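Local coordinates for protein Rho guanine nucleotide exchange factor 12 (Homo sapiens, PDB 1TXD) that acts as a guanine nucleotide exchange factor for the small GTPase RhoA, here represented by its catalytic DH domain and adjoining PH domain, at residues P112-E115 / K116-A120; I135-R138 / Q139-S143; K87-R90 / K91-E94; W190-E193 / R194-K198. The protein carries 1 engineered substitution. All coordinates share one frame; numbering follows the deposited sequence.

All four contacts are local turns or ends of helices in the helical DH domain, and along the chain they come in the order 3, 1, 2, 4. Contact 3 closes helix 72-90, contact 1 starts helix 112-126, contact 2 ends helix 128-141, and contact 4 starts the long helix 191-230. Contacts 3 and 4 are neighbours, centres about 20 Å apart, and both reach helix 102-109, through R92 to D104 and K196 to E103. Contact 1, about 22 Å from contact 4 between centres, packs on helices 72-90 and 191-230. Contact 2 stands apart, its centre about 51 Å from that of contact 4. Together they sample both ends of the elongated exchange-factor bundle.

Contact 1. Residues P112-E115 / K116-A120; sequences PGEE and KLKHA
E115 and H119 stand side by side, pointing the same way, on the first turns of helix 112-126 in the DH helical bundle, one helical turn apart. Their carboxylate and imidazole planes are 34° apart, so the two groups are neither coplanar nor crossed, and OE1 of E115 lies 3.7 Å from NE2 of H119. E115 reaches this place by bending at its second torsion (chi2 -79°), which swings the carboxylate in beside the ring. The backbone carbonyl O of E115 sits at the ring edge, near its plane, 3.1 Å from CD2 of H119, while also accepting the amide of H119. On the adjoining flank E114 and K118 cross obliquely: E114 is extended, and its CG meets CD of K118 at 4.1 Å. NZ of K118 has two carboxylates nearby, OE2 of E114 at 4.1 Å and OE1 of E115 at 4.5 Å, too far for a salt bridge, but they would probably favour its positive charge. F210 of helix 191-230 receives K118 in a cation-pi contact and also meets the ring of H119, while E114 and L117 pack on I207. Beneath these side chains, the amide N of K118 bonds the carbonyl O of E114 at 2.9 Å, almost straight at 170°.

Contact 2. Residues I135-R138 / Q139-S143; sequences IKSR and QKKDS
The guanidinium of R138 has carbon neighbours from the next turn, CD of K141 and CB of D142, both approaching obliquely, and a water in its plane at the edge. That water accepts from NH1 of R138 at 2.9 Å and is also hydrogen-bonded to OG of S137 at 3.0 Å; NZ of K141 adds a weak bond to it. It thus bridges two positive groups whose NH1 and NZ atoms come within 4.4 Å, and its shared acceptor role probably eases their proximity. Bends at chi2 and chi3 (-44° and -60°) fold the R138 chain so that the guanidinium swings forward, toward the C-terminal end of the helix, bringing NH1 to 3.8 Å from CD of K141. The guanidinium and the carboxylate of D142 are steeply inclined, their planes 69° apart, and remain too far apart for a salt bridge. The carboxylate is used elsewhere, its OD1 accepting the amide N of R144. OG of S137 has a second partner in the carbonyl O of M134. On another side of the helix Q139 lies alongside I135, with OE1 3.7 Å from CG2 of I135; Q139 also packs on F145 and V149 of helix 143-154. The backbone bonds grow irregular here, those donated by N of K141 being weak, yet N of D142 still reaches O of R138 at 2.8 Å. This is the end of one helix passing directly into an Asp N-cap, where D142 both closes helix 128-141 and caps helix 143-154 of the DH bundle.

Contact 3. Residues K87-R90 / K91-E94; sequences KAVR and KRNE
V89 and R92 lie side by side at the C-terminal end of helix 72-90, where the chain leaves this helix of the DH bundle through a type I beta turn from R90 to N93, toward helix 102-109. The two methyls of V89 meet the guanidinium of R92: CG2 stands 3.7 Å above one face, displaced toward the rim, and CG1 comes to 3.5 Å from NH2. R92 reaches that position with its chain extended at chi2 and then bent at chi3 (-74°), which turns the flat group onto the valine. On the way CG of R92 passes 3.3 Å from the carbonyl O of A88 and as close to that of V89. Its charged end is held by a salt bridge from NH2 to D104 of helix 102-109, the same helix that V89 touches through D104 and W108. K91 folds over the alanine instead. Its CG is anti to the backbone N (chi1 174°), but bends at chi3 and chi4 double the chain back over the preceding turn, so that NZ lies 3.6 Å from CA of A88 and 4.1 Å from its CB. The lysine tip therefore rests against the alanine. R90 packs on F33 of helix 20-57, and K87 sends NZ to OD1 of N83. One amide serves two carbonyls: N of K91 donates to O of K87 at 3.2 Å in the carbonyl plane, and only weakly, at 121°, to O of A88.

Contact 4. Residues W190-E193 / R194-K198; sequences WPTE and REKVK
E193 and V197 form the buried side of this first stretch of helix 191-230, the long final helix of the DH bundle. The carbonyl O of E193 accepts the amide N of V197 at 3.2 Å and in the carbonyl plane, and CG2 of V197 rests 3.5 Å from the same oxygen. Beyond, V197 packs on L105, I184 and A185. E193 is also pressed against the aromatic ring of W190, the N-cap residue: chi1 of 165°, with CG anti to the backbone N, sets CG 3.4 Å above one ring face, offset toward the rim, and the bend at chi2 (75°) then turns the carboxylate. The carbonyl O of W190 opens the helix, taking the amide N of R194 at 3.1 Å in a bond of 168°. The T192 flank is looser and more exposed, though K196 is only partly so. T192 and K196 run side by side there, touching at CG2 and CE 3.9 Å apart, while the lysine methylenes cross the carbonyl of T192, with CD 3.3 Å from its O. Near the helix start the guanidinium of R194 approaches CA of P191 obliquely, and E195 leads away from the preceding turn. The polar ends are tied off elsewhere: NE1 of W190 bonds Q100, NZ of K196 makes a salt bridge to E103, and OE1 of E193 accepts the backbone N of both I101 and G102. A carboxylate on a buried residue whose OE1 takes two amides, just before and at the start of helix 102-109, is probably stabilised as an anion, coupling the beginnings of two helices.

Contact 1. Residues P112-E115 / K116-A120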
loop_
_atom_site.group_PDB
_atom_site.type_symbol
_atom_site.label_atom_id
_atom_site.label_comp_id
_atom_site.label_asym_id
_atom_site.label_seq_id
_atom_site.Cartn_x
_atom_site.Cartn_y
_atom_site.Cartn_z
ATOM N N PRO A 112 -20.796 -11.069 -0.247
ATOM C CA PRO A 112 -20.704 -9.897 -1.128
ATOM C C PRO A 112 -20.234 -8.643 -0.434
ATOM O O PRO A 112 -19.615 -7.828 -1.095
ATOM C CB PRO A 112 -22.129 -9.730 -1.650
ATOM C CG PRO A 112 -22.674 -11.142 -1.612
ATOM C CD PRO A 112 -22.151 -11.668 -0.283
ATOM N N GLY A 113 -20.499 -8.506 0.862
ATOM C CA GLY A 113 -20.045 -7.379 1.643
ATOM C C GLY A 113 -18.540 -7.366 1.787
ATOM O O GLY A 113 -17.933 -6.319 1.580
ATOM N N GLU A 114 -17.945 -8.520 2.097
ATOM C CA GLU A 114 -16.487 -8.700 2.067
ATOM C C GLU A 114 -15.873 -8.396 0.690
ATOM O O GLU A 114 -14.905 -7.638 0.596
ATOM C CB GLU A 114 -16.104 -10.109 2.521
ATOM C CG GLU A 114 -14.653 -10.426 2.240
ATOM C CD GLU A 114 -14.183 -11.719 2.861
ATOM O OE1 GLU A 114 -15.009 -12.497 3.287
ATOM O OE2 GLU A 114 -12.966 -11.951 2.917
ATOM N N GLU A 115 -16.431 -8.951 -0.392
ATOM C CA GLU A 115 -15.857 -8.732 -1.735
ATOM C C GLU A 115 -15.882 -7.264 -2.132
ATOM O O GLU A 115 -14.942 -6.762 -2.703
ATOM C CB GLU A 115 -16.592 -9.552 -2.812
ATOM C CG GLU A 115 -16.661 -11.045 -2.520
ATOM C CD GLU A 115 -15.363 -11.765 -2.843
ATOM O OE1 GLU A 115 -14.484 -11.182 -3.524
ATOM O OE2 GLU A 115 -15.227 -12.929 -2.431
ATOM N N LYS A 116 -16.977 -6.587 -1.871
ATOM C CA LYS A 116 -17.085 -5.212 -2.228
ATOM C C LYS A 116 -16.049 -4.360 -1.425
ATOM O O LYS A 116 -15.371 -3.581 -2.009
ATOM C CB LYS A 116 -18.508 -4.725 -2.019
ATOM C CG LYS A 116 -18.656 -3.238 -2.271
ATOM C CD LYS A 116 -20.146 -2.816 -2.322
ATOM C CE LYS A 116 -20.341 -1.409 -2.932
ATOM N NZ LYS A 116 -20.764 -1.471 -4.417
ATOM N N LEU A 117 -15.921 -4.563 -0.116
ATOM C CA LEU A 117 -15.027 -3.776 0.704
ATOM C C LEU A 117 -13.609 -4.078 0.377
ATOM O O LEU A 117 -12.871 -3.155 0.178
ATOM C CB LEU A 117 -15.290 -3.976 2.222
ATOM C CG LEU A 117 -14.386 -3.341 3.257
ATOM C CD1 LEU A 117 -14.289 -1.879 2.977
ATOM C CD2 LEU A 117 -14.889 -3.592 4.715
ATOM N N LYS A 118 -13.230 -5.353 0.286
ATOM C CA LYS A 118 -11.836 -5.680 0.045
ATOM C C LYS A 118 -11.392 -5.177 -1.334
ATOM O O LYS A 118 -10.368 -4.559 -1.431
ATOM C CB LYS A 118 -11.519 -7.167 0.286
ATOM C CG LYS A 118 -11.533 -8.124 -0.885
ATOM C CD LYS A 118 -11.630 -9.584 -0.367
ATOM C CE LYS A 118 -11.037 -10.643 -1.307
ATOM N NZ LYS A 118 -11.058 -12.015 -0.699
ATOM N N HIS A 119 -12.202 -5.339 -2.382
ATOM C CA HIS A 119 -11.787 -4.790 -3.698
ATOM C C HIS A 119 -11.743 -3.296 -3.785
ATOM O O HIS A 119 -10.877 -2.731 -4.412
ATOM C CB HIS A 119 -12.611 -5.355 -4.830
ATOM C CG HIS A 119 -12.280 -6.778 -5.119
ATOM N ND1 HIS A 119 -11.539 -7.159 -6.197
ATOM C CD2 HIS A 119 -12.635 -7.916 -4.494
ATOM C CE1 HIS A 119 -11.431 -8.479 -6.221
ATOM N NE2 HIS A 119 -12.094 -8.954 -5.199
ATOM N N ALA A 120 -12.634 -2.630 -3.086
ATOM C CA ALA A 120 -12.661 -1.184 -3.205
ATOM C C ALA A 120 -11.513 -0.614 -2.390
ATOM O O ALA A 120 -10.752 0.235 -2.873
ATOM C CB ALA A 120 -13.966 -0.622 -2.758
#

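Contact 2. Residues I135-R138 / Q139-S143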
loop_
_atom_site.group_PDB
_atom_site.type_symbol
_atom_site.label_atom_id
_atom_site.label_comp_id
_atom_site.label_asym_id
_atom_site.label_seq_id
_atom_site.Cartn_x
_atom_site.Cartn_y
_atom_site.Cartn_z
ATOM N N ILE A 135 0.603 13.952 -6.354
ATOM C CA ILE A 135 0.395 15.191 -5.626
ATOM C C ILE A 135 1.689 15.999 -5.539
ATOM O O ILE A 135 1.652 17.134 -5.925
ATOM C CB ILE A 135 -0.217 14.925 -4.220
ATOM C CG1 ILE A 135 -1.618 14.316 -4.318
ATOM C CG2 ILE A 135 -0.183 16.162 -3.321
ATOM C CD1 ILE A 135 -1.949 13.559 -3.006
ATOM N N LYS A 136 2.824 15.422 -5.073
ATOM C CA LYS A 136 4.085 16.127 -5.052
ATOM C C LYS A 136 4.539 16.611 -6.409
ATOM O O LYS A 136 5.074 17.710 -6.509
ATOM C CB LYS A 136 5.248 15.259 -4.510
ATOM C CG LYS A 136 5.168 14.900 -3.037
ATOM C CD LYS A 136 6.589 14.876 -2.405
ATOM C CE LYS A 136 7.376 13.644 -2.850
ATOM N NZ LYS A 136 8.870 13.682 -2.479
ATOM N N SER A 137 4.362 15.783 -7.449
ATOM C CA SER A 137 4.865 16.149 -8.754
ATOM C C SER A 137 3.997 17.255 -9.305
ATOM O O SER A 137 4.540 18.155 -9.902
ATOM C CB SER A 137 5.030 14.962 -9.736
ATOM O OG SER A 137 3.800 14.465 -10.196
ATOM N N ARG A 138 2.698 17.257 -9.085
ATOM C CA ARG A 138 1.898 18.425 -9.573
ATOM C C ARG A 138 2.195 19.666 -8.728
ATOM O O ARG A 138 2.194 20.757 -9.239
ATOM C CB ARG A 138 0.421 18.142 -9.659
ATOM C CG ARG A 138 -0.051 16.952 -10.555
ATOM C CD ARG A 138 0.603 16.854 -11.870
ATOM N NE ARG A 138 0.443 17.991 -12.727
ATOM C CZ ARG A 138 1.155 18.152 -13.825
ATOM N NH1 ARG A 138 2.053 17.259 -14.133
ATOM N NH2 ARG A 138 0.955 19.192 -14.625
ATOM N N GLN A 139 2.507 19.518 -7.437
ATOM C CA GLN A 139 2.816 20.687 -6.622
ATOM C C GLN A 139 4.090 21.363 -7.194
ATOM O O GLN A 139 4.205 22.629 -7.257
ATOM C CB GLN A 139 3.033 20.293 -5.127
ATOM C CG GLN A 139 1.693 19.979 -4.453
ATOM C CD GLN A 139 1.788 19.523 -3.053
ATOM O OE1 GLN A 139 2.556 18.587 -2.707
ATOM N NE2 GLN A 139 1.039 20.179 -2.216
ATOM N N LYS A 140 5.021 20.500 -7.620
ATOM C CA LYS A 140 6.342 20.872 -8.058
ATOM C C LYS A 140 6.359 21.512 -9.471
ATOM O O LYS A 140 7.199 22.363 -9.755
ATOM C CB LYS A 140 7.245 19.619 -7.997
ATOM C CG LYS A 140 8.660 19.798 -8.542
ATOM C CD LYS A 140 9.319 18.425 -8.918
ATOM C CE LYS A 140 10.209 18.536 -10.190
ATOM N NZ LYS A 140 11.685 18.438 -9.893
ATOM N N LYS A 141 5.405 21.135 -10.317
ATOM C CA LYS A 141 5.386 21.556 -11.694
ATOM C C LYS A 141 4.277 22.504 -12.019
ATOM O O LYS A 141 4.380 23.201 -13.002
ATOM C CB LYS A 141 5.126 20.384 -12.595
ATOM C CG LYS A 141 6.267 19.468 -12.816
ATOM C CD LYS A 141 5.628 18.076 -13.067
ATOM C CE LYS A 141 6.554 17.185 -13.672
ATOM N NZ LYS A 141 6.155 15.820 -13.643
ATOM N N ASP A 142 3.192 22.508 -11.242
ATOM C CA ASP A 142 1.992 23.315 -11.606
ATOM C C ASP A 142 1.528 24.295 -10.509
ATOM O O ASP A 142 0.758 23.909 -9.594
ATOM C CB ASP A 142 0.838 22.385 -11.933
ATOM C CG ASP A 142 -0.396 23.125 -12.322
ATOM O OD1 ASP A 142 -0.429 24.388 -12.454
ATOM O OD2 ASP A 142 -1.402 22.509 -12.550
ATOM N N SER A 143 1.918 25.559 -10.643
ATOM C CA SER A 143 1.498 26.598 -9.730
ATOM C C SER A 143 0.010 26.585 -9.360
ATOM O O SER A 143 -0.330 26.857 -8.233
ATOM C CB SER A 143 1.811 27.987 -10.310
ATOM O OG SER A 143 3.167 28.177 -10.100
HETATM O O HOH W 1 3.068 14.758 -13.061
#

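Contact 3. Residues K87-R90 / K91-E94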
loop_
_atom_site.group_PDB
_atom_site.type_symbol
_atom_site.label_atom_id
_atom_site.label_comp_id
_atom_site.label_asym_id
_atom_site.label_seq_id
_atom_site.Cartn_x
_atom_site.Cartn_y
_atom_site.Cartn_z
ATOM N N LYS A 87 -26.968 2.709 11.260
ATOM C CA LYS A 87 -28.077 3.545 11.740
ATOM C C LYS A 87 -29.392 2.758 11.862
ATOM O O LYS A 87 -30.127 2.937 12.832
ATOM C CB LYS A 87 -28.288 4.795 10.867
ATOM C CG LYS A 87 -27.679 6.098 11.466
ATOM C CD LYS A 87 -26.915 6.981 10.430
ATOM C CE LYS A 87 -26.065 8.075 11.132
ATOM N NZ LYS A 87 -25.270 8.960 10.203
ATOM N N ALA A 88 -29.663 1.897 10.879
ATOM C CA ALA A 88 -30.909 1.148 10.785
ATOM C C ALA A 88 -30.961 0.069 11.835
ATOM O O ALA A 88 -32.043 -0.272 12.308
ATOM C CB ALA A 88 -31.070 0.527 9.395
ATOM N N VAL A 89 -29.810 -0.481 12.199
ATOM C CA VAL A 89 -29.779 -1.481 13.244
ATOM C C VAL A 89 -30.303 -0.884 14.533
ATOM O O VAL A 89 -30.985 -1.572 15.271
ATOM C CB VAL A 89 -28.385 -2.122 13.453
ATOM C CG1 VAL A 89 -28.320 -2.884 14.759
ATOM C CG2 VAL A 89 -28.080 -3.052 12.347
ATOM N N ARG A 90 -29.980 0.386 14.798
ATOM C CA ARG A 90 -30.440 1.100 16.003
ATOM C C ARG A 90 -31.912 1.458 15.978
ATOM O O ARG A 90 -32.561 1.508 17.010
ATOM C CB ARG A 90 -29.711 2.423 16.138
ATOM C CG ARG A 90 -28.278 2.325 16.469
ATOM C CD ARG A 90 -27.833 3.446 17.388
ATOM N NE ARG A 90 -26.443 3.263 17.776
ATOM C CZ ARG A 90 -25.471 4.130 17.539
ATOM N NH1 ARG A 90 -25.707 5.280 16.919
ATOM N NH2 ARG A 90 -24.243 3.840 17.928
ATOM N N LYS A 91 -32.399 1.758 14.783
ATOM C CA LYS A 91 -33.762 2.199 14.530
ATOM C C LYS A 91 -34.748 1.036 14.711
ATOM O O LYS A 91 -35.959 1.227 14.610
ATOM C CB LYS A 91 -33.793 2.747 13.088
ATOM C CG LYS A 91 -35.124 3.163 12.452
ATOM C CD LYS A 91 -34.962 3.299 10.912
ATOM C CE LYS A 91 -34.119 4.525 10.493
ATOM N NZ LYS A 91 -32.656 4.225 10.197
ATOM N N ARG A 92 -34.230 -0.167 14.966
ATOM C CA ARG A 92 -35.064 -1.370 15.098
ATOM C C ARG A 92 -35.927 -1.381 16.364
ATOM O O ARG A 92 -37.007 -1.974 16.359
ATOM C CB ARG A 92 -34.196 -2.633 15.026
ATOM C CG ARG A 92 -33.593 -2.842 13.667
ATOM C CD ARG A 92 -33.280 -4.264 13.308
ATOM N NE ARG A 92 -32.103 -4.763 14.013
ATOM C CZ ARG A 92 -31.093 -5.439 13.461
ATOM N NH1 ARG A 92 -31.051 -5.713 12.165
ATOM N NH2 ARG A 92 -30.105 -5.856 14.229
ATOM N N ASN A 93 -35.465 -0.720 17.427
ATOM C CA ASN A 93 -36.277 -0.507 18.637
ATOM C C ASN A 93 -36.040 0.863 19.307
ATOM O O ASN A 93 -34.919 1.395 19.290
ATOM C CB ASN A 93 -36.056 -1.649 19.643
ATOM C CG ASN A 93 -34.603 -1.776 20.085
ATOM O OD1 ASN A 93 -33.792 -0.881 19.858
ATOM N ND2 ASN A 93 -34.276 -2.890 20.733
ATOM N N GLU A 94 -37.094 1.425 19.898
ATOM C CA GLU A 94 -37.006 2.745 20.532
ATOM C C GLU A 94 -36.101 2.760 21.780
ATOM O O GLU A 94 -35.665 3.843 22.210
ATOM C CB GLU A 94 -38.406 3.294 20.894
ATOM C CG GLU A 94 -38.395 4.493 21.860
ATOM C CD GLU A 94 -39.679 5.310 21.856
ATOM O OE1 GLU A 94 -40.687 4.849 22.440
ATOM O OE2 GLU A 94 -39.664 6.431 21.287
#

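Contact 4. Residues W190-E193 / R194-K198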
loop_
_atom_site.group_PDB
_atom_site.type_symbol
_atom_site.label_atom_id
_atom_site.label_comp_id
_atom_site.label_asym_id
_atom_site.label_seq_id
_atom_site.Cartn_x
_atom_site.Cartn_y
_atom_site.Cartn_z
ATOM N N TRP A 190 -23.705 -15.220 24.724
ATOM C CA TRP A 190 -24.426 -16.390 24.270
ATOM C C TRP A 190 -23.854 -16.915 22.952
ATOM O O TRP A 190 -23.692 -16.164 21.990
ATOM C CB TRP A 190 -25.940 -16.133 24.221
ATOM C CG TRP A 190 -26.366 -14.974 23.430
ATOM C CD1 TRP A 190 -27.041 -15.018 22.253
ATOM C CD2 TRP A 190 -26.184 -13.571 23.743
ATOM N NE1 TRP A 190 -27.267 -13.740 21.794
ATOM C CE2 TRP A 190 -26.753 -12.832 22.687
ATOM C CE3 TRP A 190 -25.577 -12.866 24.799
ATOM C CZ2 TRP A 190 -26.733 -11.418 22.650
ATOM C CZ3 TRP A 190 -25.561 -11.467 24.768
ATOM C CH2 TRP A 190 -26.143 -10.763 23.706
ATOM N N PRO A 191 -23.549 -18.212 22.917
ATOM C CA PRO A 191 -22.535 -18.762 22.003
ATOM C C PRO A 191 -22.820 -18.605 20.510
ATOM O O PRO A 191 -21.869 -18.447 19.756
ATOM C CB PRO A 191 -22.507 -20.256 22.366
ATOM C CG PRO A 191 -23.131 -20.336 23.686
ATOM C CD PRO A 191 -24.185 -19.278 23.716
ATOM N N THR A 192 -24.084 -18.683 20.101
ATOM C CA THR A 192 -24.445 -18.647 18.680
ATOM C C THR A 192 -24.214 -17.241 18.129
ATOM O O THR A 192 -23.772 -17.063 16.982
ATOM C CB THR A 192 -25.925 -19.125 18.505
ATOM O OG1 THR A 192 -26.048 -20.481 18.952
ATOM C CG2 THR A 192 -26.332 -19.212 17.048
ATOM N N GLU A 193 -24.484 -16.245 18.971
ATOM C CA GLU A 193 -24.275 -14.852 18.613
ATOM C C GLU A 193 -22.789 -14.525 18.589
ATOM O O GLU A 193 -22.316 -13.882 17.635
ATOM C CB GLU A 193 -25.016 -13.923 19.569
ATOM C CG GLU A 193 -24.604 -12.462 19.515
ATOM C CD GLU A 193 -25.134 -11.733 18.302
ATOM O OE1 GLU A 193 -24.958 -10.501 18.264
ATOM O OE2 GLU A 193 -25.731 -12.379 17.404
ATOM N N ARG A 194 -22.067 -14.976 19.613
ATOM C CA ARG A 194 -20.631 -14.755 19.711
ATOM C C ARG A 194 -19.867 -15.409 18.572
ATOM O O ARG A 194 -18.935 -14.811 18.039
ATOM C CB ARG A 194 -20.057 -15.243 21.039
ATOM C CG ARG A 194 -18.517 -15.147 21.165
ATOM C CD ARG A 194 -17.885 -16.203 22.080
ATOM N NE ARG A 194 -17.897 -15.762 23.469
ATOM C CZ ARG A 194 -18.526 -16.382 24.488
ATOM N NH1 ARG A 194 -19.218 -17.520 24.320
ATOM N NH2 ARG A 194 -18.450 -15.859 25.711
ATOM N N GLU A 195 -20.251 -16.625 18.198
ATOM C CA GLU A 195 -19.575 -17.301 17.087
ATOM C C GLU A 195 -19.632 -16.513 15.768
ATOM O O GLU A 195 -18.705 -16.554 14.996
ATOM C CB GLU A 195 -20.126 -18.711 16.860
ATOM C CG GLU A 195 -19.060 -19.779 16.591
ATOM C CD GLU A 195 -17.722 -19.513 17.290
ATOM O OE1 GLU A 195 -17.637 -19.619 18.531
ATOM O OE2 GLU A 195 -16.748 -19.171 16.587
ATOM N N LYS A 196 -20.749 -15.838 15.538
ATOM C CA LYS A 196 -20.968 -15.049 14.354
ATOM C C LYS A 196 -20.088 -13.806 14.376
ATOM O O LYS A 196 -19.499 -13.418 13.339
ATOM C CB LYS A 196 -22.425 -14.615 14.277
ATOM C CG LYS A 196 -23.363 -15.723 13.869
ATOM C CD LYS A 196 -24.792 -15.389 14.267
ATOM C CE LYS A 196 -25.697 -16.619 14.146
ATOM N NZ LYS A 196 -27.009 -16.263 13.547
ATOM N N VAL A 197 -20.023 -13.172 15.545
ATOM C CA VAL A 197 -19.230 -11.966 15.716
ATOM C C VAL A 197 -17.789 -12.311 15.412
ATOM O O VAL A 197 -17.166 -11.629 14.579
ATOM C CB VAL A 197 -19.367 -11.340 17.122
ATOM C CG1 VAL A 197 -18.365 -10.211 17.323
ATOM C CG2 VAL A 197 -20.781 -10.776 17.331
ATOM N N LYS A 198 -17.274 -13.378 16.030
ATOM C CA LYS A 198 -15.879 -13.789 15.808
ATOM C C LYS A 198 -15.600 -14.225 14.370
ATOM O O LYS A 198 -14.475 -14.066 13.895
ATOM C CB LYS A 198 -15.459 -14.905 16.756
ATOM C CG LYS A 198 -15.254 -14.428 18.175
ATOM C CD LYS A 198 -14.917 -15.577 19.131
ATOM C CE LYS A 198 -13.420 -15.926 19.127
ATOM N NZ LYS A 198 -13.106 -16.886 20.250
#